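SspB protein (Streptomyces clavuligerus, PDB 6JUF) probably cleaves DNA as a metal-binding nuclease component of a phosphorothioation-sensing bacterial defence system with broad activity against phages. Local coordinates at residues 104-109 and 316-321; 234-239 and 309-314; 113-118 and 265-270; 20-25 and 200-205. One frame throughout, in Å; residues are numbered along the deposited sequence.

Contact 1: residues 104-109 and 316-321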
# COMPACT_ATOMS: atom_id res chain seq x y z
N LEU B 104 5.08 4.68 5.02
CA LEU B 104 3.59 4.77 5.19
C LEU B 104 3.05 3.48 5.81
O LEU B 104 2.06 2.87 5.33
CB LEU B 104 2.88 5.12 3.87
CG LEU B 104 3.37 6.43 3.17
CD1 LEU B 104 2.49 6.67 1.94
CD2 LEU B 104 3.38 7.65 4.12
N GLU B 105 3.69 3.07 6.90
CA GLU B 105 3.28 1.87 7.60
C GLU B 105 2.04 2.13 8.47
O GLU B 105 1.36 1.13 8.85
CB GLU B 105 4.40 1.33 8.55
CG GLU B 105 5.62 0.95 7.78
CD GLU B 105 6.80 0.66 8.69
OE1 GLU B 105 6.58 0.11 9.81
OE2 GLU B 105 7.96 0.97 8.27
N GLU B 106 1.78 3.38 8.84
CA GLU B 106 0.64 3.71 9.70
C GLU B 106 -0.47 4.36 8.89
O GLU B 106 -0.24 5.28 8.12
CB GLU B 106 1.10 4.66 10.82
CG GLU B 106 1.90 3.93 11.87
CD GLU B 106 2.17 4.77 13.10
OE1 GLU B 106 1.34 5.63 13.48
OE2 GLU B 106 3.27 4.57 13.68
N LEU B 107 -1.70 3.87 9.12
CA LEU B 107 -2.84 4.45 8.39
C LEU B 107 -3.04 5.92 8.69
O LEU B 107 -3.49 6.67 7.79
CB LEU B 107 -4.13 3.66 8.59
CG LEU B 107 -4.05 2.26 7.92
CD1 LEU B 107 -5.24 1.38 8.28
CD2 LEU B 107 -3.89 2.32 6.41
N GLY B 108 -2.70 6.35 9.93
CA GLY B 108 -2.73 7.79 10.20
C GLY B 108 -1.97 8.66 9.19
O GLY B 108 -2.33 9.81 9.00
N SER B 109 -0.87 8.13 8.63
CA SER B 109 -0.02 8.89 7.71
C SER B 109 -0.74 9.06 6.36
O SER B 109 -0.56 10.07 5.68
CB SER B 109 1.28 8.16 7.49
OG SER B 109 1.97 8.00 8.71
N GLU B 316 3.92 14.52 18.30
CA GLU B 316 3.74 13.54 19.37
C GLU B 316 3.22 12.22 18.84
O GLU B 316 3.60 11.14 19.30
CB GLU B 316 2.78 14.08 20.38
CG GLU B 316 3.44 15.16 21.20
CD GLU B 316 2.43 15.99 21.93
OE1 GLU B 316 1.35 15.44 22.18
OE2 GLU B 316 2.76 17.14 22.31
N GLN B 317 2.32 12.29 17.87
CA GLN B 317 1.77 11.12 17.27
C GLN B 317 2.84 10.25 16.62
O GLN B 317 2.66 9.05 16.48
CB GLN B 317 0.76 11.57 16.20
CG GLN B 317 0.11 10.44 15.38
CD GLN B 317 -0.69 9.41 16.19
OE1 GLN B 317 -1.10 9.66 17.30
NE2 GLN B 317 -0.98 8.24 15.55
N TYR B 318 3.95 10.86 16.25
CA TYR B 318 5.07 10.12 15.64
C TYR B 318 6.33 10.09 16.49
O TYR B 318 7.45 9.96 15.96
CB TYR B 318 5.37 10.70 14.24
CG TYR B 318 4.26 10.39 13.29
CD1 TYR B 318 4.23 9.18 12.62
CD2 TYR B 318 3.16 11.25 13.15
CE1 TYR B 318 3.21 8.87 11.75
CE2 TYR B 318 2.11 10.96 12.32
CZ TYR B 318 2.14 9.77 11.61
OH TYR B 318 1.11 9.41 10.77
N ASP B 319 6.13 10.15 17.80
CA ASP B 319 7.25 10.01 18.74
C ASP B 319 8.31 11.10 18.63
O ASP B 319 9.51 10.82 18.85
CB ASP B 319 7.83 8.60 18.63
CG ASP B 319 7.21 7.63 19.64
OD1 ASP B 319 6.20 7.95 20.31
OD2 ASP B 319 7.75 6.55 19.77
N ASN B 320 7.86 12.33 18.36
CA ASN B 320 8.70 13.52 18.43
C ASN B 320 9.93 13.39 17.56
O ASN B 320 11.08 13.45 18.00
CB ASN B 320 9.00 13.80 19.91
CG ASN B 320 7.73 14.04 20.70
OD1 ASN B 320 7.47 13.37 21.72
ND2 ASN B 320 6.92 14.97 20.24
N VAL B 321 9.64 13.24 16.26
CA VAL B 321 10.71 13.25 15.23
C VAL B 321 11.61 14.48 15.36
O VAL B 321 12.85 14.35 15.10
CB VAL B 321 10.06 13.23 13.84
CG1 VAL B 321 11.08 13.23 12.74
CG2 VAL B 321 9.16 11.99 13.71
O HOH W 1 -0.43 7.81 12.66
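Tyr318, in the Schellman turn that ends helix 306-317, reaches across to Ser109 in the first turn of helix 107-118, joining the end of one helix to the start of another. The turn is closed by Asn320 N bonding back to Asp315 O and Asp319 N to Glu316 O, with Asp319 taking the positive phi of the C-prime position. Tyrosine suits the position before Asp319, being long enough to carry a hydroxyl over a gap where the CA atoms of Gly108 and Gln317 are 9.0 Å apart. Tyr318 CG stands anti to the carbonyl carbon (chi1 -69°), and the ring then extends with its edge toward Ser109. The two hydroxyls, Tyr318 OH and Ser109 OG, share a short hydrogen bond of 2.6 Å. Ser109 OG has a second partner in Asp101, whose carboxylate also takes the backbone N-H groups of Glu105 and Glu106. Gly108 presents bare backbone here, its C lying 3.5 Å from Tyr318 OH. Glu106 and Gln317 are tied less directly: Glu106 OE1 and Gln317 NE2 stay 4.1 Å apart, with carboxylate and amide planes 84° to each other. The other end of the Gln317 amide is used too, OE1 accepting from Arg232 NE, which fixes how the amide is turned. Next door, Glu105 makes a salt bridge to Arg23 of the second subunit. A water links Glu106 to Gln317, donating to Glu106 OE1 at 2.9 Å and accepting from Gln317 NE2. Its third partner is Tyr318 OH, also at 2.9 Å.

Contact 2: residues 234-239 and 309-314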
# COMPACT_ATOMS: atom_id res chain seq x y z
N ILE B 234 -6.78 13.88 13.91
CA ILE B 234 -7.99 14.73 14.00
C ILE B 234 -7.64 16.08 14.66
O ILE B 234 -7.93 17.16 14.12
CB ILE B 234 -9.15 14.02 14.71
CG1 ILE B 234 -9.60 12.78 13.88
CG2 ILE B 234 -10.32 14.97 14.90
CD1 ILE B 234 -10.50 11.79 14.64
N ALA B 235 -7.01 16.02 15.85
CA ALA B 235 -6.68 17.25 16.58
C ALA B 235 -5.72 18.17 15.81
O ALA B 235 -5.90 19.39 15.74
CB ALA B 235 -6.15 16.90 17.97
N TYR B 236 -4.70 17.56 15.20
CA TYR B 236 -3.78 18.33 14.37
C TYR B 236 -4.58 19.08 13.25
O TYR B 236 -4.36 20.25 12.98
CB TYR B 236 -2.71 17.39 13.75
CG TYR B 236 -2.14 17.97 12.44
CD1 TYR B 236 -1.21 18.96 12.45
CD2 TYR B 236 -2.61 17.48 11.19
CE1 TYR B 236 -0.71 19.49 11.24
CE2 TYR B 236 -2.13 17.98 9.99
CZ TYR B 236 -1.20 19.03 10.03
OH TYR B 236 -0.76 19.54 8.85
N ALA B 237 -5.47 18.32 12.58
CA ALA B 237 -6.22 18.90 11.48
C ALA B 237 -7.12 20.04 11.91
O ALA B 237 -7.20 21.08 11.24
CB ALA B 237 -7.01 17.82 10.75
N CYS B 238 -7.73 19.87 13.11
CA CYS B 238 -8.55 20.95 13.67
C CYS B 238 -7.76 22.25 13.91
O CYS B 238 -8.18 23.34 13.55
CB CYS B 238 -9.24 20.47 14.96
SG CYS B 238 -10.50 19.21 14.70
N LEU B 239 -6.59 22.08 14.53
CA LEU B 239 -5.71 23.22 14.84
C LEU B 239 -5.10 23.83 13.58
O LEU B 239 -5.02 25.06 13.46
CB LEU B 239 -4.64 22.78 15.83
CG LEU B 239 -5.13 22.53 17.26
CD1 LEU B 239 -4.10 21.59 17.97
CD2 LEU B 239 -5.37 23.81 18.05
N LEU B 309 0.87 24.61 17.82
CA LEU B 309 0.26 23.58 18.68
C LEU B 309 -0.13 22.37 17.82
O LEU B 309 0.02 21.24 18.25
CB LEU B 309 -0.95 24.10 19.48
CG LEU B 309 -0.55 25.21 20.50
CD1 LEU B 309 -1.85 25.83 21.00
CD2 LEU B 309 0.23 24.48 21.60
N ALA B 310 -0.62 22.62 16.62
CA ALA B 310 -0.97 21.55 15.74
C ALA B 310 0.24 20.65 15.51
O ALA B 310 0.09 19.42 15.52
CB ALA B 310 -1.46 22.11 14.39
N TRP B 311 1.40 21.24 15.27
CA TRP B 311 2.58 20.48 15.08
C TRP B 311 3.11 19.80 16.32
O TRP B 311 3.76 18.78 16.17
CB TRP B 311 3.64 21.29 14.33
CG TRP B 311 3.32 21.21 12.88
CD1 TRP B 311 2.55 22.08 12.11
CD2 TRP B 311 3.73 20.17 11.98
NE1 TRP B 311 2.46 21.64 10.84
CE2 TRP B 311 3.16 20.49 10.69
CE3 TRP B 311 4.49 19.01 12.11
CZ2 TRP B 311 3.33 19.67 9.58
CZ3 TRP B 311 4.71 18.21 11.01
CH2 TRP B 311 4.11 18.53 9.75
N ASP B 312 2.98 20.36 17.51
CA ASP B 312 3.29 19.59 18.73
C ASP B 312 2.47 18.32 18.76
O ASP B 312 3.00 17.24 19.03
CB ASP B 312 3.03 20.40 20.00
CG ASP B 312 3.98 21.57 20.18
OD1 ASP B 312 5.06 21.54 19.54
OD2 ASP B 312 3.63 22.54 20.90
N VAL B 313 1.17 18.45 18.54
CA VAL B 313 0.25 17.31 18.64
C VAL B 313 0.62 16.28 17.55
O VAL B 313 0.69 15.09 17.79
CB VAL B 313 -1.19 17.81 18.40
CG1 VAL B 313 -2.18 16.66 18.16
CG2 VAL B 313 -1.68 18.63 19.58
N LEU B 314 0.88 16.74 16.35
CA LEU B 314 1.22 15.83 15.26
C LEU B 314 2.59 15.15 15.49
O LEU B 314 2.71 13.99 15.30
CB LEU B 314 1.24 16.56 13.91
CG LEU B 314 1.55 15.71 12.68
CD1 LEU B 314 0.59 14.52 12.56
CD2 LEU B 314 1.46 16.54 11.40
O HOH W 2 0.31 22.00 8.89
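Tyr236 and Ala310 mark the closest backbone approach of two antiparallel helices, whose short segments run at 168° with axes 8.2 Å apart. Small residues permit this: Ala310 offers just a methyl, and Leu239 CB rests 3.6 Å from Ala310 CB. Tyr236 CG lies anti to the backbone N (chi1 154°), and the ring enters the groove between Ala310, Trp311 and Leu314. Leu314 CD2 sits over the centre of the ring, 3.7 Å from its centroid, a CH-pi contact. The ring's CE1 edge, meanwhile, points at the five-membered ring of Trp311 in a T-shaped pair, 5.4 Å between centroids and 76° between planes. The two aromatic side chains run side by side in the same direction, and a water joins their polar ends, accepting from Trp311 NE1 at 2.9 Å and bonding Tyr236 OH at 2.7 Å. Tyr236 OH also bonds Trp116 NE1, so the buried hydroxyl is well provided for. The two methyls of Val313 part: CG1 meets Ala235 CB and CG2 meets Leu239 CD1. Helix 231-243, strand 250-253, helices 254-259, 264-268 and 272-285, then the hairpin of 289-293 and 298-302, follow an order consistent with a winged-helix fold, against which helix 306-317 packs.

Contact 3: residues 113-118 and 265-270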
# COMPACT_ATOMS: atom_id res chain seq x y z
N LEU B 113 -1.79 12.61 4.70
CA LEU B 113 -1.56 12.96 3.29
C LEU B 113 -2.84 13.43 2.61
O LEU B 113 -2.83 14.39 1.85
CB LEU B 113 -0.91 11.80 2.52
CG LEU B 113 0.62 11.67 2.82
CD1 LEU B 113 1.07 10.27 2.38
CD2 LEU B 113 1.42 12.77 2.14
N HIS B 114 -3.97 12.76 2.93
CA HIS B 114 -5.28 13.15 2.41
C HIS B 114 -5.63 14.57 2.85
O HIS B 114 -6.04 15.42 2.04
CB HIS B 114 -6.34 12.12 2.87
CG HIS B 114 -7.72 12.51 2.51
ND1 HIS B 114 -8.67 12.90 3.42
CD2 HIS B 114 -8.32 12.56 1.26
CE1 HIS B 114 -9.82 13.17 2.74
NE2 HIS B 114 -9.58 13.00 1.43
N TRP B 115 -5.37 14.87 4.12
CA TRP B 115 -5.57 16.22 4.64
C TRP B 115 -4.70 17.23 3.87
O TRP B 115 -5.17 18.30 3.45
CB TRP B 115 -5.22 16.22 6.14
CG TRP B 115 -5.36 17.61 6.75
CD1 TRP B 115 -4.33 18.49 7.14
CD2 TRP B 115 -6.62 18.36 6.99
NE1 TRP B 115 -4.83 19.65 7.63
CE2 TRP B 115 -6.23 19.64 7.59
CE3 TRP B 115 -7.99 18.05 6.85
CZ2 TRP B 115 -7.16 20.61 7.92
CZ3 TRP B 115 -8.90 19.06 7.20
CH2 TRP B 115 -8.47 20.31 7.71
N TRP B 116 -3.43 16.84 3.60
CA TRP B 116 -2.54 17.76 2.87
C TRP B 116 -2.95 17.99 1.45
O TRP B 116 -2.85 19.10 0.95
CB TRP B 116 -1.10 17.30 2.91
CG TRP B 116 -0.48 17.44 4.29
CD1 TRP B 116 -1.01 18.14 5.42
CD2 TRP B 116 0.81 16.91 4.74
NE1 TRP B 116 -0.14 18.04 6.49
CE2 TRP B 116 0.96 17.30 6.16
CE3 TRP B 116 1.80 16.13 4.15
CZ2 TRP B 116 2.11 16.93 6.91
CZ3 TRP B 116 2.93 15.79 4.89
CH2 TRP B 116 3.07 16.15 6.27
N LEU B 117 -3.55 16.96 0.83
CA LEU B 117 -3.99 17.07 -0.56
C LEU B 117 -5.13 18.14 -0.66
O LEU B 117 -5.18 18.92 -1.58
CB LEU B 117 -4.50 15.72 -1.09
CG LEU B 117 -5.05 15.70 -2.53
CD1 LEU B 117 -3.99 16.19 -3.59
CD2 LEU B 117 -5.55 14.32 -2.90
N LEU B 118 -6.00 18.13 0.34
CA LEU B 118 -7.19 19.01 0.37
C LEU B 118 -6.84 20.40 0.90
O LEU B 118 -7.57 21.37 0.74
CB LEU B 118 -8.30 18.37 1.21
CG LEU B 118 -8.95 17.11 0.66
CD1 LEU B 118 -9.86 16.53 1.73
CD2 LEU B 118 -9.70 17.38 -0.65
N GLY B 265 -14.37 17.74 9.52
CA GLY B 265 -15.55 16.95 9.41
C GLY B 265 -15.83 16.52 7.98
O GLY B 265 -16.10 15.34 7.71
N ARG B 266 -15.80 17.44 7.05
CA ARG B 266 -16.02 17.11 5.64
C ARG B 266 -14.80 16.42 5.01
O ARG B 266 -14.97 15.66 4.06
CB ARG B 266 -16.41 18.35 4.84
CG ARG B 266 -17.91 18.67 4.86
CD ARG B 266 -18.36 18.36 3.42
NE ARG B 266 -19.52 19.13 3.17
CZ ARG B 266 -20.08 19.29 2.02
NH1 ARG B 266 -19.60 18.67 0.91
NH2 ARG B 266 -21.16 20.01 2.02
N ALA B 267 -13.60 16.68 5.52
CA ALA B 267 -12.42 16.09 4.88
C ALA B 267 -12.30 14.61 5.26
O ALA B 267 -11.99 13.77 4.42
CB ALA B 267 -11.11 16.82 5.30
N PHE B 268 -12.56 14.33 6.51
CA PHE B 268 -12.43 12.96 7.01
C PHE B 268 -13.76 12.22 7.05
O PHE B 268 -13.78 11.03 7.40
CB PHE B 268 -11.77 12.92 8.41
CG PHE B 268 -10.37 13.54 8.46
CD1 PHE B 268 -9.47 13.37 7.38
CD2 PHE B 268 -9.92 14.14 9.62
CE1 PHE B 268 -8.15 13.85 7.46
CE2 PHE B 268 -8.59 14.62 9.71
CZ PHE B 268 -7.71 14.45 8.64
N ARG B 269 -14.85 12.92 6.80
CA ARG B 269 -16.21 12.35 6.82
C ARG B 269 -16.47 11.73 8.19
O ARG B 269 -16.78 10.54 8.32
CB ARG B 269 -16.46 11.43 5.59
CG ARG B 269 -16.50 12.20 4.25
CD ARG B 269 -17.31 13.50 4.37
NE ARG B 269 -17.32 14.34 3.15
CZ ARG B 269 -18.23 14.23 2.20
NH1 ARG B 269 -19.17 13.29 2.31
NH2 ARG B 269 -18.17 15.03 1.13
N ILE B 270 -16.24 12.53 9.23
CA ILE B 270 -16.53 12.14 10.63
C ILE B 270 -17.53 13.10 11.24
O ILE B 270 -17.64 14.24 10.81
CB ILE B 270 -15.23 12.06 11.47
CG1 ILE B 270 -14.49 13.42 11.44
CG2 ILE B 270 -14.40 10.86 10.94
CD1 ILE B 270 -13.25 13.46 12.34
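Trp115 and Ala267 bring the two backbones nearest, with CA atoms 6.9 Å apart, where the last turns of helix 107-118 meet the C-terminal end of helix 264-268 and Arg269 leaves it with positive phi. The methyl of Ala267 fits between two large side chains of the other helix. Trp115 CZ3 touches Ala267 CB at 3.7 Å with the indole's edge, and Leu118 CD1 touches the same CB at 3.8 Å. Alanine suits the position: its one methyl touches both Trp115 and Leu118 while the backbones stay close. Trp115 CG lies anti to the backbone N (chi1 178°), and the indole reaches over to Ala267. Phe268 crosses Trp115 at about a right angle as a side chain: its tip CZ lies 3.9 Å from Trp115 CB, while the ring and the six-membered ring of the indole meet obliquely, their planes 49° apart. The polar end of the indole, NE1, bonds Asp240. Beyond the apolar patch, Arg269 folds back on its own turn: NE donates to Arg266 O at 2.8 Å, in the carbonyl plane on a lone pair, but the bond is bent (138° at the hydrogen). Its NH1 and NH2 go on to Ser141 OG and Phe135 O. Helix 231-243 borders one side, with Ala237 touching both Trp115 and Phe268, and His136 of helix 129-137 packs against Leu118 and Ala267.

Contact 4: residues 20-25 and 200-205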
# COMPACT_ATOMS: atom_id res chain seq x y z
N PHE B 20 -3.68 8.69 -13.44
CA PHE B 20 -2.89 7.87 -12.49
C PHE B 20 -3.16 8.33 -11.04
O PHE B 20 -2.90 9.48 -10.73
CB PHE B 20 -1.41 8.10 -12.74
CG PHE B 20 -0.91 7.45 -14.04
CD1 PHE B 20 -0.96 6.07 -14.20
CD2 PHE B 20 -0.39 8.24 -15.07
CE1 PHE B 20 -0.46 5.44 -15.36
CE2 PHE B 20 0.12 7.64 -16.22
CZ PHE B 20 0.05 6.25 -16.37
N ALA B 21 -3.66 7.41 -10.21
CA ALA B 21 -3.86 7.67 -8.77
C ALA B 21 -2.52 7.61 -8.08
O ALA B 21 -1.55 7.12 -8.66
CB ALA B 21 -4.87 6.69 -8.20
N PRO B 22 -2.42 8.13 -6.84
CA PRO B 22 -1.09 8.18 -6.20
C PRO B 22 -0.49 6.78 -5.98
O PRO B 22 -1.22 5.82 -5.76
CB PRO B 22 -1.37 8.87 -4.83
CG PRO B 22 -2.65 9.64 -5.08
CD PRO B 22 -3.44 8.84 -6.05
N ARG B 23 0.82 6.68 -6.02
CA ARG B 23 1.52 5.47 -5.68
C ARG B 23 2.58 5.76 -4.63
O ARG B 23 3.21 6.84 -4.68
CB ARG B 23 2.30 4.97 -6.93
CG ARG B 23 1.45 4.80 -8.19
CD ARG B 23 2.17 3.96 -9.25
NE ARG B 23 1.47 4.12 -10.52
CZ ARG B 23 1.84 3.52 -11.64
NH1 ARG B 23 2.96 2.77 -11.63
NH2 ARG B 23 1.17 3.74 -12.78
N PHE B 24 2.79 4.83 -3.68
CA PHE B 24 3.79 5.08 -2.68
C PHE B 24 5.20 5.30 -3.31
O PHE B 24 5.93 6.21 -2.96
CB PHE B 24 3.89 3.93 -1.65
CG PHE B 24 5.13 4.01 -0.82
CD1 PHE B 24 5.27 5.03 0.15
CD2 PHE B 24 6.23 3.18 -1.07
CE1 PHE B 24 6.47 5.18 0.85
CE2 PHE B 24 7.40 3.32 -0.32
CZ PHE B 24 7.52 4.33 0.63
N GLY B 25 5.53 4.37 -4.24
CA GLY B 25 6.85 4.43 -4.92
C GLY B 25 7.10 5.80 -5.53
O GLY B 25 8.23 6.30 -5.48
N CYS B 200 -3.24 1.39 -4.45
CA CYS B 200 -3.31 2.81 -4.04
C CYS B 200 -3.57 2.79 -2.55
O CYS B 200 -4.65 2.31 -2.14
CB CYS B 200 -4.45 3.57 -4.76
SG CYS B 200 -4.34 5.31 -4.29
N PRO B 201 -2.61 3.25 -1.75
CA PRO B 201 -2.74 3.03 -0.29
C PRO B 201 -3.89 3.82 0.33
O PRO B 201 -4.32 3.54 1.44
CB PRO B 201 -1.37 3.47 0.26
CG PRO B 201 -0.84 4.45 -0.78
CD PRO B 201 -1.33 3.91 -2.11
N PHE B 202 -4.43 4.78 -0.41
CA PHE B 202 -5.56 5.54 0.12
C PHE B 202 -6.85 4.76 0.18
O PHE B 202 -7.78 5.16 0.89
CB PHE B 202 -5.74 6.84 -0.67
CG PHE B 202 -4.55 7.77 -0.50
CD1 PHE B 202 -4.48 8.63 0.59
CD2 PHE B 202 -3.44 7.67 -1.35
CE1 PHE B 202 -3.40 9.50 0.77
CE2 PHE B 202 -2.32 8.49 -1.14
CZ PHE B 202 -2.30 9.41 -0.06
N ARG B 203 -6.89 3.61 -0.52
CA ARG B 203 -8.08 2.76 -0.45
C ARG B 203 -8.30 2.22 0.96
O ARG B 203 -9.44 1.91 1.35
CB ARG B 203 -8.03 1.65 -1.49
CG ARG B 203 -7.95 2.15 -2.91
CD ARG B 203 -7.64 1.01 -3.87
NE ARG B 203 -7.51 1.59 -5.23
CZ ARG B 203 -6.69 1.08 -6.15
NH1 ARG B 203 -6.01 -0.01 -5.86
NH2 ARG B 203 -6.58 1.61 -7.36
N GLU B 204 -7.22 2.13 1.75
CA GLU B 204 -7.35 1.63 3.10
C GLU B 204 -8.12 2.54 4.01
O GLU B 204 -8.54 2.09 5.08
CB GLU B 204 -5.98 1.35 3.77
CG GLU B 204 -5.31 0.17 3.13
CD GLU B 204 -4.52 -0.63 4.16
OE1 GLU B 204 -3.33 -0.84 3.95
OE2 GLU B 204 -5.12 -1.04 5.17
N LEU B 205 -8.33 3.79 3.61
CA LEU B 205 -9.08 4.77 4.44
C LEU B 205 -10.57 4.46 4.44
O LEU B 205 -11.28 4.98 5.29
CB LEU B 205 -8.80 6.24 4.02
CG LEU B 205 -7.31 6.63 4.00
CD1 LEU B 205 -7.18 8.10 3.61
CD2 LEU B 205 -6.59 6.26 5.33
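Cys200 holds SG anti to its backbone N (chi1 -175°), which turns the sulphur toward Pro22, while Phe202 has CG anti to its carbonyl carbon (chi1 -65°); CE2, farther out on that ring, is the atom that meets the same proline. The thiol is small enough to tuck in beside the loop: Cys200 SG lies 4.0 Å from Pro22 CD and 4.2 Å from Ala21 CB. At another atom of the proline ring, Phe202 CE2 meets Pro22 CB at 3.8 Å, the two side chains crossing at about a right angle. Cys200 SG also lies in the plane of the Phe202 ring at its edge, so thiol, pyrrolidine and phenyl pack around one another. A proline suits this spot, its compact, rigid ring offering CB to the phenyl and CD to the sulphur. Pro201 adds its CD, 4.1 Å from Pro22 O. On the loop side, Arg23 takes the N-cap position of helix 24-34. In the partner segment, Pro201, which has no N-H to satisfy, opens a 3-10 segment whose bonds run from Arg203 N to Cys200 O, Glu204 N to Pro201 O and Leu205 N to Phe202 O. Cys200 CB lies 3.6 Å above the centre of the Arg203 guanidinium plane. Helix 166-180 backs the patch, with Met179 touching Pro22, Cys200 and Phe202. Arg203 and Glu204 form reciprocal salt bridges with Glu204 and Arg203 of the second subunit, implying twofold symmetry. Thus a 3-10 segment starting at a proline, itself part of the dimer interface, packs against the loop running into the N-cap of helix 24-34.

Helix 107-118 ties the set together: its start belongs to contact 1 and its end to contact 3, whose centres are about 17 Å apart. Helix 306-317 likewise serves contacts 1 and 2. Contacts 2 and 3, with centres about 13 Å apart, interlock through an aromatic cluster, where Tyr236 CE2 lies 3.6 Å from Trp115 CD1. Contact 4 meets contact 3 at Leu113 CB and Phe202 CZ, 3.8 Å apart, and contact 1 at Leu104 CD1 and Phe24 CD1, 3.7 Å apart; contacts 1 and 4 also both face the second subunit. The side chain of Ala21 in contact 4 is about 11 Å from that of Glu18, a magnesium ligand, although no metal is bound to this chain.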